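Local coordinates for surface glycan binding protein B (Bacteroides ovatus, PDB 6E57), which probably captures cereal mixed-linkage beta-glucan at the cell surface of Bacteroides ovatus, as part of the machinery by which this gut bacterium uses that polysaccharide, at residues 148-154 with 183-189; 160-166 with 199-205; 367-373 with 402-408. One frame throughout, in Å; residues are numbered along the deposited sequence.

Interaction 1 (148-154 with 183-189). With PO4 (phosphate ion), chain M; PO4 (phosphate ion), chain L.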
loop_
_atom_site.group_PDB
_atom_site.type_symbol
_atom_site.label_atom_id
_atom_site.label_comp_id
_atom_site.label_asym_id
_atom_site.label_seq_id
_atom_site.Cartn_x
_atom_site.Cartn_y
_atom_site.Cartn_z
ATOM N N GLY A 148 -12.935 -12.663 -14.152
ATOM C CA GLY A 148 -13.861 -12.154 -15.161
ATOM C C GLY A 148 -13.614 -10.690 -15.494
ATOM O O GLY A 148 -14.026 -10.218 -16.553
ATOM N N LYS A 149 -12.925 -9.977 -14.593
ATOM C CA LYS A 149 -12.762 -8.528 -14.666
ATOM C C LYS A 149 -11.364 -8.186 -15.186
ATOM O O LYS A 149 -10.497 -9.050 -15.285
ATOM C CB LYS A 149 -12.986 -7.906 -13.285
ATOM C CG LYS A 149 -14.277 -8.330 -12.603
ATOM C CD LYS A 149 -14.823 -7.294 -11.656
ATOM C CE LYS A 149 -16.199 -7.649 -11.139
ATOM N NZ LYS A 149 -16.761 -6.558 -10.311
ATOM N N THR A 150 -11.175 -6.902 -15.509
ATOM C CA THR A 150 -9.913 -6.356 -15.992
ATOM C C THR A 150 -9.042 -5.974 -14.787
ATOM O O THR A 150 -9.562 -5.618 -13.729
ATOM C CB THR A 150 -10.157 -5.157 -16.921
ATOM O OG1 THR A 150 -10.845 -4.138 -16.193
ATOM C CG2 THR A 150 -10.962 -5.517 -18.150
ATOM N N ALA A 151 -7.720 -6.060 -14.972
ATOM C CA ALA A 151 -6.724 -5.689 -13.964
ATOM C C ALA A 151 -5.562 -4.956 -14.648
ATOM O O ALA A 151 -5.484 -4.931 -15.874
ATOM C CB ALA A 151 -6.251 -6.922 -13.235
ATOM N N ARG A 152 -4.671 -4.365 -13.842
ATOM C CA ARG A 152 -3.549 -3.566 -14.337
ATOM C C ARG A 152 -2.229 -4.081 -13.760
ATOM O O ARG A 152 -2.157 -4.455 -12.594
ATOM C CB ARG A 152 -3.678 -2.099 -13.919
ATOM C CG ARG A 152 -5.030 -1.471 -14.212
ATOM C CD ARG A 152 -5.085 -0.055 -13.690
ATOM N NE ARG A 152 -6.157 0.684 -14.330
ATOM C CZ ARG A 152 -6.206 2.006 -14.413
ATOM N NH1 ARG A 152 -5.282 2.738 -13.813
ATOM N NH2 ARG A 152 -7.169 2.590 -15.104
ATOM N N LEU A 153 -1.192 -4.064 -14.603
ATOM C CA LEU A 153 0.200 -4.153 -14.186
ATOM C C LEU A 153 0.884 -2.817 -14.499
ATOM O O LEU A 153 0.726 -2.282 -15.601
ATOM C CB LEU A 153 0.889 -5.302 -14.933
ATOM C CG LEU A 153 0.291 -6.694 -14.728
ATOM C CD1 LEU A 153 0.955 -7.705 -15.651
ATOM C CD2 LEU A 153 0.420 -7.140 -13.283
ATOM N N TYR A 154 1.613 -2.282 -13.513
ATOM C CA TYR A 154 2.521 -1.155 -13.684
ATOM C C TYR A 154 3.961 -1.671 -13.621
ATOM O O TYR A 154 4.256 -2.588 -12.858
ATOM C CB TYR A 154 2.307 -0.099 -12.598
ATOM C CG TYR A 154 0.988 0.626 -12.663
ATOM C CD1 TYR A 154 0.794 1.680 -13.541
ATOM C CD2 TYR A 154 -0.064 0.270 -11.835
ATOM C CE1 TYR A 154 -0.413 2.357 -13.600
ATOM C CE2 TYR A 154 -1.280 0.935 -11.885
ATOM C CZ TYR A 154 -1.453 1.983 -12.769
ATOM O OH TYR A 154 -2.646 2.637 -12.825
ATOM N N ASN A 183 1.633 4.647 -17.480
ATOM C CA ASN A 183 1.085 3.664 -18.397
ATOM C C ASN A 183 1.012 2.311 -17.682
ATOM O O ASN A 183 1.749 2.064 -16.723
ATOM C CB ASN A 183 1.923 3.529 -19.671
ATOM C CG ASN A 183 2.049 4.817 -20.456
ATOM O OD1 ASN A 183 1.340 5.787 -20.198
ATOM N ND2 ASN A 183 2.961 4.832 -21.414
ATOM N N TYR A 184 0.127 1.439 -18.168
ATOM C CA TYR A 184 -0.104 0.158 -17.536
ATOM C C TYR A 184 -0.480 -0.886 -18.589
ATOM O O TYR A 184 -0.896 -0.543 -19.693
ATOM C CB TYR A 184 -1.187 0.284 -16.463
ATOM C CG TYR A 184 -2.493 0.878 -16.928
ATOM C CD1 TYR A 184 -3.512 0.070 -17.410
ATOM C CD2 TYR A 184 -2.728 2.240 -16.857
ATOM C CE1 TYR A 184 -4.723 0.602 -17.824
ATOM C CE2 TYR A 184 -3.932 2.788 -17.270
ATOM C CZ TYR A 184 -4.935 1.967 -17.756
ATOM O OH TYR A 184 -6.126 2.493 -18.172
ATOM N N LEU A 185 -0.311 -2.159 -18.217
ATOM C CA LEU A 185 -0.724 -3.285 -19.031
ATOM C C LEU A 185 -2.071 -3.789 -18.501
ATOM O O LEU A 185 -2.154 -4.313 -17.391
ATOM C CB LEU A 185 0.355 -4.371 -18.973
ATOM C CG LEU A 185 0.240 -5.477 -20.022
ATOM C CD1 LEU A 185 0.450 -4.931 -21.427
ATOM C CD2 LEU A 185 1.237 -6.589 -19.734
ATOM N N GLU A 186 -3.122 -3.574 -19.300
ATOM C CA GLU A 186 -4.471 -4.018 -18.990
ATOM C C GLU A 186 -4.611 -5.475 -19.445
ATOM O O GLU A 186 -4.138 -5.834 -20.521
ATOM C CB GLU A 186 -5.486 -3.106 -19.682
ATOM C CG GLU A 186 -6.853 -3.080 -19.022
ATOM C CD GLU A 186 -7.751 -1.948 -19.496
ATOM O OE1 GLU A 186 -8.020 -1.876 -20.716
ATOM O OE2 GLU A 186 -8.165 -1.129 -18.648
ATOM N N TYR A 187 -5.249 -6.303 -18.611
ATOM C CA TYR A 187 -5.465 -7.711 -18.919
ATOM C C TYR A 187 -6.716 -8.205 -18.185
ATOM O O TYR A 187 -7.057 -7.686 -17.131
ATOM C CB TYR A 187 -4.218 -8.531 -18.573
ATOM C CG TYR A 187 -3.912 -8.666 -17.101
ATOM C CD1 TYR A 187 -3.505 -7.576 -16.347
ATOM C CD2 TYR A 187 -3.997 -9.893 -16.463
ATOM C CE1 TYR A 187 -3.211 -7.696 -14.998
ATOM C CE2 TYR A 187 -3.703 -10.031 -15.116
ATOM C CZ TYR A 187 -3.307 -8.929 -14.380
ATOM O OH TYR A 187 -3.020 -9.056 -13.051
ATOM N N THR A 188 -7.387 -9.203 -18.774
ATOM C CA THR A 188 -8.605 -9.795 -18.225
ATOM C C THR A 188 -8.256 -11.094 -17.490
ATOM O O THR A 188 -7.577 -11.960 -18.042
ATOM C CB THR A 188 -9.641 -10.069 -19.323
ATOM O OG1 THR A 188 -9.775 -8.903 -20.135
ATOM C CG2 THR A 188 -10.995 -10.452 -18.768
ATOM N N ILE A 189 -8.741 -11.221 -16.250
ATOM C CA ILE A 189 -8.599 -12.447 -15.467
ATOM C C ILE A 189 -9.640 -13.444 -15.973
ATOM O O ILE A 189 -10.818 -13.109 -16.064
ATOM C CB ILE A 189 -8.765 -12.179 -13.956
ATOM C CG1 ILE A 189 -7.873 -11.038 -13.454
ATOM C CG2 ILE A 189 -8.534 -13.456 -13.162
ATOM C CD1 ILE A 189 -6.389 -11.304 -13.565
HETATM P P PO4 M . 5.170 6.310 -18.257
HETATM O O1 PO4 M . 6.509 6.489 -18.943
HETATM O O2 PO4 M . 5.106 7.174 -17.015
HETATM O O3 PO4 M . 4.977 4.860 -17.862
HETATM O O4 PO4 M . 4.076 6.723 -19.214
HETATM P P PO4 L . -5.956 6.314 -15.368
HETATM O O1 PO4 L . -4.567 6.468 -14.789
HETATM O O2 PO4 L . -5.849 5.978 -16.839
HETATM O O3 PO4 L . -6.719 7.614 -15.212
HETATM O O4 PO4 L . -6.670 5.187 -14.646
#
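Arg152 lays its guanidinium flat over one face of the Tyr184 ring. The evidence is a plane-to-plane angle of 15° and a distance of 3.9 Å from Arg152 CZ to the Tyr184 ring centroid, a cation-pi stack to which Arg152 CD adds a CH-pi contact. In its own plane the same guanidinium meets two further partners. Arg152 NH1 (2.9 Å) and NH2 (2.7 Å) both bond O4 of the phosphate of chain L, an ion probably taken from the crystallisation liquor, and Arg152 NH1 also donates to Tyr154 OH at 2.8 Å. Tyr154 is in turn covered by Tyr184, whose CB lies 4.0 Å from the Tyr154 ring centroid, over the face; the two rings make an offset edge-to-face pair with planes at 63°. With CG set between backbone N and carbonyl carbon (chi1 54°), Tyr184 brings its ring across to the arginine.

Behind this cluster the strands 150-154 and 184-188 run antiparallel. Ala151 with Tyr187 and Leu153 with Leu185 are hydrogen-bonded pairs; one such bond joins Ala151 N to Tyr187 O at 2.8 Å. These four side chains occupy the face of the sheet away from Arg152 and Glu186. There Tyr187 CE1 meets Ala151 CB at 3.6 Å and Leu153 CG at 3.7 Å, while Val145 and Ile164 extend the apolar layer. On the other flank, strand 175-177 bonds the backbone at Tyr184 and Glu186.

The contact thus separates its chemistry by face: hydrocarbon is buried toward the neighbouring sheet, and the opposite side carries a cation whose plane is set by the Tyr184 stack and the bond to Tyr154 OH, and whose N-H groups point along that plane, which is consistent with the anion it holds in the crystal.

Interaction 2 (160-166 with 199-205)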
loop_
_atom_site.group_PDB
_atom_site.type_symbol
_atom_site.label_atom_id
_atom_site.label_comp_id
_atom_site.label_asym_id
_atom_site.label_seq_id
_atom_site.Cartn_x
_atom_site.Cartn_y
_atom_site.Cartn_z
ATOM N N ASN A 160 6.275 -4.894 -24.443
ATOM C CA ASN A 160 6.869 -6.089 -25.047
ATOM C C ASN A 160 5.986 -7.327 -24.829
ATOM O O ASN A 160 6.086 -8.284 -25.595
ATOM C CB ASN A 160 8.265 -6.365 -24.484
ATOM C CG ASN A 160 9.278 -5.299 -24.842
ATOM O OD1 ASN A 160 8.968 -4.347 -25.553
ATOM N ND2 ASN A 160 10.500 -5.460 -24.359
ATOM N N VAL A 161 5.139 -7.307 -23.793
ATOM C CA VAL A 161 4.432 -8.499 -23.308
ATOM C C VAL A 161 3.283 -8.851 -24.265
ATOM O O VAL A 161 2.392 -8.041 -24.486
ATOM C CB VAL A 161 3.906 -8.288 -21.876
ATOM C CG1 VAL A 161 3.230 -9.541 -21.339
ATOM C CG2 VAL A 161 5.004 -7.825 -20.928
ATOM N N THR A 162 3.301 -10.080 -24.798
ATOM C CA THR A 162 2.235 -10.594 -25.671
ATOM C C THR A 162 1.314 -11.563 -24.913
ATOM O O THR A 162 0.205 -11.839 -25.373
ATOM C CB THR A 162 2.815 -11.271 -26.919
ATOM O OG1 THR A 162 3.756 -12.259 -26.499
ATOM C CG2 THR A 162 3.485 -10.293 -27.858
ATOM N N ALA A 163 1.769 -12.083 -23.765
ATOM C CA ALA A 163 0.950 -12.965 -22.935
ATOM C C ALA A 163 1.389 -12.891 -21.466
ATOM O O ALA A 163 2.557 -12.655 -21.163
ATOM C CB ALA A 163 1.022 -14.379 -23.455
ATOM N N ILE A 164 0.418 -13.091 -20.570
ATOM C CA ILE A 164 0.652 -13.257 -19.146
ATOM C C ILE A 164 0.171 -14.657 -18.753
ATOM O O ILE A 164 -0.918 -15.066 -19.151
ATOM C CB ILE A 164 -0.066 -12.169 -18.324
ATOM C CG1 ILE A 164 0.357 -10.759 -18.741
ATOM C CG2 ILE A 164 0.151 -12.404 -16.836
ATOM C CD1 ILE A 164 -0.552 -9.670 -18.227
ATOM N N LEU A 165 0.991 -15.367 -17.972
ATOM C CA LEU A 165 0.653 -16.694 -17.460
ATOM C C LEU A 165 0.180 -16.556 -16.008
ATOM O O LEU A 165 0.862 -15.949 -15.182
ATOM C CB LEU A 165 1.877 -17.614 -17.562
ATOM C CG LEU A 165 2.530 -17.714 -18.941
ATOM C CD1 LEU A 165 3.685 -18.703 -18.918
ATOM C CD2 LEU A 165 1.518 -18.106 -20.011
ATOM N N LEU A 166 -0.999 -17.122 -15.721
ATOM C CA LEU A 166 -1.629 -17.042 -14.414
ATOM C C LEU A 166 -2.289 -18.388 -14.099
ATOM O O LEU A 166 -3.320 -18.735 -14.686
ATOM C CB LEU A 166 -2.654 -15.904 -14.431
ATOM C CG LEU A 166 -3.050 -15.340 -13.067
ATOM C CD1 LEU A 166 -3.646 -13.950 -13.216
ATOM C CD2 LEU A 166 -4.024 -16.260 -12.348
ATOM N N ARG A 199 1.713 -16.619 -8.717
ATOM C CA ARG A 199 2.921 -15.963 -9.231
ATOM C C ARG A 199 2.812 -15.875 -10.760
ATOM O O ARG A 199 2.762 -16.899 -11.437
ATOM C CB ARG A 199 4.181 -16.725 -8.803
ATOM C CG ARG A 199 5.480 -16.015 -9.163
ATOM C CD ARG A 199 6.720 -16.700 -8.616
ATOM N NE ARG A 199 6.828 -16.593 -7.170
ATOM C CZ ARG A 199 7.213 -15.501 -6.515
ATOM N NH1 ARG A 199 7.473 -14.383 -7.172
ATOM N NH2 ARG A 199 7.335 -15.534 -5.199
ATOM N N ILE A 200 2.763 -14.645 -11.288
ATOM C CA ILE A 200 2.526 -14.406 -12.713
ATOM C C ILE A 200 3.869 -14.292 -13.440
ATOM O O ILE A 200 4.896 -13.978 -12.837
ATOM C CB ILE A 200 1.645 -13.163 -12.958
ATOM C CG1 ILE A 200 2.227 -11.895 -12.328
ATOM C CG2 ILE A 200 0.218 -13.415 -12.494
ATOM C CD1 ILE A 200 1.778 -10.623 -13.004
ATOM N N VAL A 201 3.823 -14.548 -14.751
ATOM C CA VAL A 201 4.980 -14.535 -15.628
ATOM C C VAL A 201 4.594 -13.787 -16.911
ATOM O O VAL A 201 3.520 -14.022 -17.463
ATOM C CB VAL A 201 5.456 -15.973 -15.918
ATOM C CG1 VAL A 201 6.494 -16.026 -17.029
ATOM C CG2 VAL A 201 5.981 -16.651 -14.662
ATOM N N LEU A 202 5.477 -12.884 -17.358
ATOM C CA LEU A 202 5.302 -12.114 -18.589
ATOM C C LEU A 202 6.045 -12.823 -19.724
ATOM O O LEU A 202 7.203 -13.185 -19.555
ATOM C CB LEU A 202 5.862 -10.704 -18.388
ATOM C CG LEU A 202 5.398 -9.975 -17.129
ATOM C CD1 LEU A 202 6.068 -8.613 -17.024
ATOM C CD2 LEU A 202 3.884 -9.833 -17.107
ATOM N N GLN A 203 5.380 -12.989 -20.873
ATOM C CA GLN A 203 5.938 -13.726 -22.015
ATOM C C GLN A 203 6.107 -12.789 -23.221
ATOM O O GLN A 203 5.228 -11.986 -23.519
ATOM C CB GLN A 203 5.046 -14.922 -22.357
ATOM C CG GLN A 203 5.516 -15.713 -23.573
ATOM C CD GLN A 203 5.001 -17.131 -23.579
ATOM O OE1 GLN A 203 5.271 -17.914 -22.669
ATOM N NE2 GLN A 203 4.254 -17.475 -24.615
ATOM N N ASP A 204 7.251 -12.931 -23.904
ATOM C CA ASP A 204 7.600 -12.197 -25.132
ATOM C C ASP A 204 6.906 -12.830 -26.344
ATOM O O ASP A 204 6.311 -13.904 -26.245
ATOM C CB ASP A 204 9.112 -12.221 -25.389
ATOM C CG ASP A 204 9.867 -11.002 -24.894
ATOM O OD1 ASP A 204 9.217 -9.969 -24.633
ATOM O OD2 ASP A 204 11.106 -11.097 -24.786
ATOM N N ALA A 205 7.028 -12.151 -27.491
ATOM C CA ALA A 205 6.643 -12.691 -28.795
ATOM C C ALA A 205 7.661 -13.748 -29.247
ATOM O O ALA A 205 7.320 -14.655 -30.009
ATOM C CB ALA A 205 6.540 -11.570 -29.798
#
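Asn160 meets Asp204 where the two segments begin to part, its CB 3.7 Å from Asp204 OD1; the other carboxylate oxygen, OD2, is bonded by Tyr210 OH. Val161 follows with an apolar contact, CG2 lying 3.9 Å from CB of Leu202 as the two side chains cross.

At Thr162 the regular pairing is interrupted. Thr162 N donates to Gln203 O at 3.0 Å, and Ala163 N reaches the same oxygen through a weak bond of 3.5 Å. Two consecutive residues therefore face Gln203, which is the definition of a classic beta bulge. Pairing resumes at once, since Gln203 N returns a bond of 2.9 Å to Ala163 O. The Gln203 side chain has CG opposite its backbone N (chi1 177°) and runs on extended, lying across Leu165, while its OE1 is bonded by Gln209.

Ile164, a non-hydrogen-bonded partner of Leu202, lies alongside it and points the same way, with Ile164 CG1 4.0 Å from Leu202 CD2. The following residue turns to the opposite face: Leu165 sits beside Val201, and its backbone N donates to Val201 O at 2.9 Å in an almost straight bond (171° at the hydrogen). Leu166 closes the run, its CG touching Ile200 CG2 at 3.8 Å.

Strand 163-166 is flanked by 169-171 on its other edge, and 196-203 by 209-217. Ile164, Ile200 and Leu202 pack on Leu153, and Ile164 also on Leu185 and Tyr187, so this sheet is laid against a second, three-stranded one, an arrangement consistent with an immunoglobulin-like beta sandwich.

Interaction 3 (367-373 with 402-408). With BGC (beta-D-glucopyranose), chain E; BGC (beta-D-glucopyranose), chain B; BGC (beta-D-glucopyranose), chain C; BGC (beta-D-glucopyranose), chain D.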
loop_
_atom_site.group_PDB
_atom_site.type_symbol
_atom_site.label_atom_id
_atom_site.label_comp_id
_atom_site.label_asym_id
_atom_site.label_seq_id
_atom_site.Cartn_x
_atom_site.Cartn_y
_atom_site.Cartn_z
ATOM N N LEU A 367 0.828 28.939 4.195
ATOM C CA LEU A 367 0.226 29.202 5.500
ATOM C C LEU A 367 1.316 29.757 6.419
ATOM O O LEU A 367 2.406 29.197 6.488
ATOM C CB LEU A 367 -0.368 27.911 6.071
ATOM C CG LEU A 367 -1.779 27.569 5.605
ATOM C CD1 LEU A 367 -1.829 27.379 4.100
ATOM C CD2 LEU A 367 -2.292 26.327 6.320
ATOM N N ALA A 368 1.009 30.858 7.111
ATOM C CA ALA A 368 1.997 31.562 7.910
ATOM C C ALA A 368 1.335 32.238 9.111
ATOM O O ALA A 368 0.109 32.297 9.217
ATOM C CB ALA A 368 2.716 32.573 7.054
ATOM N N THR A 369 2.187 32.755 10.002
ATOM C CA THR A 369 1.770 33.570 11.128
ATOM C C THR A 369 1.577 35.012 10.650
ATOM O O THR A 369 1.827 35.324 9.480
ATOM C CB THR A 369 2.803 33.524 12.259
ATOM O OG1 THR A 369 3.961 34.222 11.801
ATOM C CG2 THR A 369 3.170 32.115 12.673
ATOM N N GLY A 370 1.159 35.884 11.577
ATOM C CA GLY A 370 1.011 37.317 11.333
ATOM C C GLY A 370 2.336 37.999 11.032
ATOM O O GLY A 370 2.343 39.074 10.444
ATOM N N TYR A 371 3.449 37.373 11.446
ATOM C CA TYR A 371 4.823 37.854 11.196
ATOM C C TYR A 371 5.379 37.259 9.890
ATOM O O TYR A 371 6.549 37.471 9.564
ATOM C CB TYR A 371 5.753 37.485 12.359
ATOM C CG TYR A 371 5.498 38.171 13.682
ATOM C CD1 TYR A 371 4.329 38.874 13.941
ATOM C CD2 TYR A 371 6.426 38.074 14.710
ATOM C CE1 TYR A 371 4.102 39.485 15.163
ATOM C CE2 TYR A 371 6.210 38.673 15.941
ATOM C CZ TYR A 371 5.046 39.383 16.168
ATOM O OH TYR A 371 4.821 39.981 17.376
ATOM N N TRP A 372 4.540 36.500 9.169
ATOM C CA TRP A 372 4.859 35.861 7.880
ATOM C C TRP A 372 5.851 34.705 8.061
ATOM O O TRP A 372 6.517 34.310 7.108
ATOM C CB TRP A 372 5.365 36.883 6.851
ATOM C CG TRP A 372 4.308 37.822 6.358
ATOM C CD1 TRP A 372 3.552 38.677 7.106
ATOM C CD2 TRP A 372 3.896 38.014 4.996
ATOM N NE1 TRP A 372 2.699 39.384 6.304
ATOM C CE2 TRP A 372 2.888 39.001 5.004
ATOM C CE3 TRP A 372 4.279 37.455 3.774
ATOM C CZ2 TRP A 372 2.261 39.435 3.839
ATOM C CZ3 TRP A 372 3.660 37.887 2.621
ATOM C CH2 TRP A 372 2.658 38.858 2.656
ATOM N N THR A 373 5.917 34.146 9.271
ATOM C CA THR A 373 6.674 32.931 9.528
ATOM C C THR A 373 5.871 31.740 8.995
ATOM O O THR A 373 4.740 31.525 9.413
ATOM C CB THR A 373 6.973 32.760 11.022
ATOM O OG1 THR A 373 7.523 33.987 11.501
ATOM C CG2 THR A 373 7.927 31.619 11.305
ATOM N N GLU A 402 2.790 35.466 17.375
ATOM C CA GLU A 402 3.114 36.202 16.144
ATOM C C GLU A 402 1.837 36.656 15.416
ATOM O O GLU A 402 1.719 36.508 14.202
ATOM C CB GLU A 402 3.986 35.334 15.233
ATOM C CG GLU A 402 5.318 34.942 15.854
ATOM C CD GLU A 402 6.335 34.331 14.903
ATOM O OE1 GLU A 402 6.046 34.255 13.692
ATOM O OE2 GLU A 402 7.422 33.934 15.377
ATOM N N ALA A 403 0.884 37.206 16.173
ATOM C CA ALA A 403 -0.203 38.040 15.645
ATOM C C ALA A 403 -1.146 37.263 14.710
ATOM O O ALA A 403 -1.726 37.844 13.794
ATOM C CB ALA A 403 0.389 39.243 14.949
ATOM N N GLY A 404 -1.320 35.962 14.959
ATOM C CA GLY A 404 -2.393 35.186 14.339
ATOM C C GLY A 404 -1.964 34.456 13.075
ATOM O O GLY A 404 -0.784 34.220 12.835
ATOM N N PHE A 405 -2.965 34.099 12.266
ATOM C CA PHE A 405 -2.823 33.236 11.105
ATOM C C PHE A 405 -2.984 34.069 9.830
ATOM O O PHE A 405 -3.839 34.951 9.771
ATOM C CB PHE A 405 -3.869 32.122 11.185
ATOM C CG PHE A 405 -3.984 31.250 9.964
ATOM C CD1 PHE A 405 -3.097 30.204 9.752
ATOM C CD2 PHE A 405 -4.996 31.457 9.040
ATOM C CE1 PHE A 405 -3.216 29.392 8.634
ATOM C CE2 PHE A 405 -5.110 30.650 7.918
ATOM C CZ PHE A 405 -4.219 29.619 7.717
ATOM N N LEU A 406 -2.155 33.774 8.821
ATOM C CA LEU A 406 -2.284 34.353 7.484
ATOM C C LEU A 406 -2.191 33.241 6.432
ATOM O O LEU A 406 -1.453 32.276 6.602
ATOM C CB LEU A 406 -1.170 35.380 7.249
ATOM C CG LEU A 406 -1.243 36.685 8.042
ATOM C CD1 LEU A 406 -0.093 37.592 7.652
ATOM C CD2 LEU A 406 -2.559 37.404 7.824
ATOM N N CYS A 407 -2.953 33.403 5.346
ATOM C CA CYS A 407 -2.643 32.779 4.069
ATOM C C CYS A 407 -2.048 33.850 3.147
ATOM O O CYS A 407 -2.640 34.906 2.923
ATOM C CB CYS A 407 -3.867 32.131 3.437
ATOM S SG CYS A 407 -4.376 30.608 4.274
ATOM N N VAL A 408 -0.857 33.547 2.633
ATOM C CA VAL A 408 -0.006 34.472 1.925
ATOM C C VAL A 408 0.269 33.875 0.539
ATOM O O VAL A 408 0.097 32.674 0.347
ATOM C CB VAL A 408 1.265 34.698 2.766
ATOM C CG1 VAL A 408 2.512 34.927 1.931
ATOM C CG2 VAL A 408 1.069 35.822 3.770
HETATM C C2 BGC E . 7.067 40.385 8.096
HETATM C C3 BGC E . 7.450 40.785 6.682
HETATM C C4 BGC E . 6.212 41.271 5.948
HETATM C C5 BGC E . 5.579 42.416 6.732
HETATM C C6 BGC E . 4.334 42.950 6.040
HETATM C C1 BGC E . 6.365 41.552 8.797
HETATM O O2 BGC E . 8.245 39.970 8.798
HETATM O O3 BGC E . 8.037 39.666 6.019
HETATM O O4 BGC E . 6.574 41.778 4.662
HETATM O O5 BGC E . 5.233 41.983 8.044
HETATM O O6 BGC E . 3.732 43.955 6.858
HETATM C C2 BGC B . 7.071 42.822 18.323
HETATM C C3 BGC B . 7.105 43.239 16.866
HETATM C C4 BGC B . 5.729 43.123 16.231
HETATM C C5 BGC B . 4.624 43.747 17.086
HETATM C C6 BGC B . 3.252 43.307 16.583
HETATM C C1 BGC B . 5.969 43.548 19.082
HETATM O O1 BGC B . 5.872 43.007 20.404
HETATM O O2 BGC B . 8.339 43.122 18.903
HETATM O O3 BGC B . 8.012 42.406 16.140
HETATM O O4 BGC B . 5.762 43.780 14.959
HETATM O O5 BGC B . 4.710 43.346 18.452
HETATM O O6 BGC B . 2.402 44.443 16.396
HETATM C C2 BGC C . 4.876 43.569 12.745
HETATM C C3 BGC C . 4.758 42.686 11.517
HETATM C C4 BGC C . 6.116 42.142 11.106
HETATM C C5 BGC C . 6.852 41.528 12.289
HETATM C C6 BGC C . 8.219 41.026 11.843
HETATM C C1 BGC C . 5.675 42.877 13.844
HETATM O O2 BGC C . 3.560 43.895 13.205
HETATM O O3 BGC C . 4.224 43.451 10.437
HETATM O O4 BGC C . 5.950 41.128 10.106
HETATM O O5 BGC C . 6.959 42.498 13.336
HETATM O O6 BGC C . 9.042 40.748 12.971
HETATM C C2 BGC D . 6.115 41.648 2.333
HETATM C C3 BGC D . 5.938 40.734 1.131
HETATM C C4 BGC D . 7.104 39.764 1.010
HETATM C C5 BGC D . 7.409 39.103 2.359
HETATM C C6 BGC D . 8.674 38.262 2.343
HETATM C C1 BGC D . 6.403 40.846 3.592
HETATM O O2 BGC D . 4.938 42.434 2.527
HETATM O O3 BGC D . 5.860 41.521 -0.057
HETATM O O4 BGC D . 6.737 38.764 0.047
HETATM O O5 BGC D . 7.576 40.069 3.394
HETATM O O6 BGC D . 8.602 37.359 3.448
#
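Glu402 OE1 is gripped by two hydroxyls: Thr369 OG1 donates to it at 2.8 Å on its anti lone pair, and Thr373 OG1 at 2.7 Å on its syn lone pair. These bonds tie the end of helix 393-401 to a type I beta turn from Thr369 to Trp372, overlaid by an ST turn in which Thr369 OG1 accepts from Tyr371 N at 3.2 Å. With OG1 placed between its backbone N and carbonyl carbon (chi1 69°), Thr369 can reach both partners. The turn leaves strand 364-369, which pairs antiparallel with 405-409; Leu406 N bonds Ala368 O at 2.7 Å.

Held this way, the turn presents two aromatic residues of the glycan pocket. Tyr371 rests one face on Glu402, whose CA stands 3.6 Å from the ring centroid and whose carboxylate is turned only 11° from the ring plane. C5 of the chain C glucose lies over the opposite face. Trp372 is sandwiched likewise: Val408 CG2 sits over one side, 3.4 Å from the centroid of the six-membered ring, and the chain D and chain E glucose residues cover the other. Leu406 CD1 approaches the indole obliquely, 3.6 Å from Trp372 NE1.

Replacing Trp372 by an alanine would probably leave the chain D and chain E sugars without their aromatic platform and open a gap above Val408 and Leu406.

Such stacking of sugar rings on aromatic faces is characteristic of carbohydrate-binding sites, and Trp322, Asp323, Asp326 and Lys331 complete this one, with Lys331 NZ bonding the glucan. The turn's backbone takes part as well: O2 of the chain E glucose donates to Tyr371 O at 3.1 Å.

In the fold
Interactions 1 and 2 belong to one domain, their centres about 12 Å apart. Along the chain their segments alternate: 148-154, 160-166, 183-189, 199-205, so each pairing interleaves with the other. They lie in two sheets, one of three strands and one of five, that meet face to face; Leu153 CD1 touches Ile164 CD1 at 3.6 Å and Leu153 CD2 touches Ile200 CD1 at 3.7 Å. Interaction 3 comes later in sequence, in a separate three-stranded sheet near the C-terminus. Its centre is about 48 Å from that of interaction 1 and about 56 Å from that of interaction 2. The first two thus join facing sheets, consistent with a beta sandwich, far from the glucan, while the third forms part of the binding site.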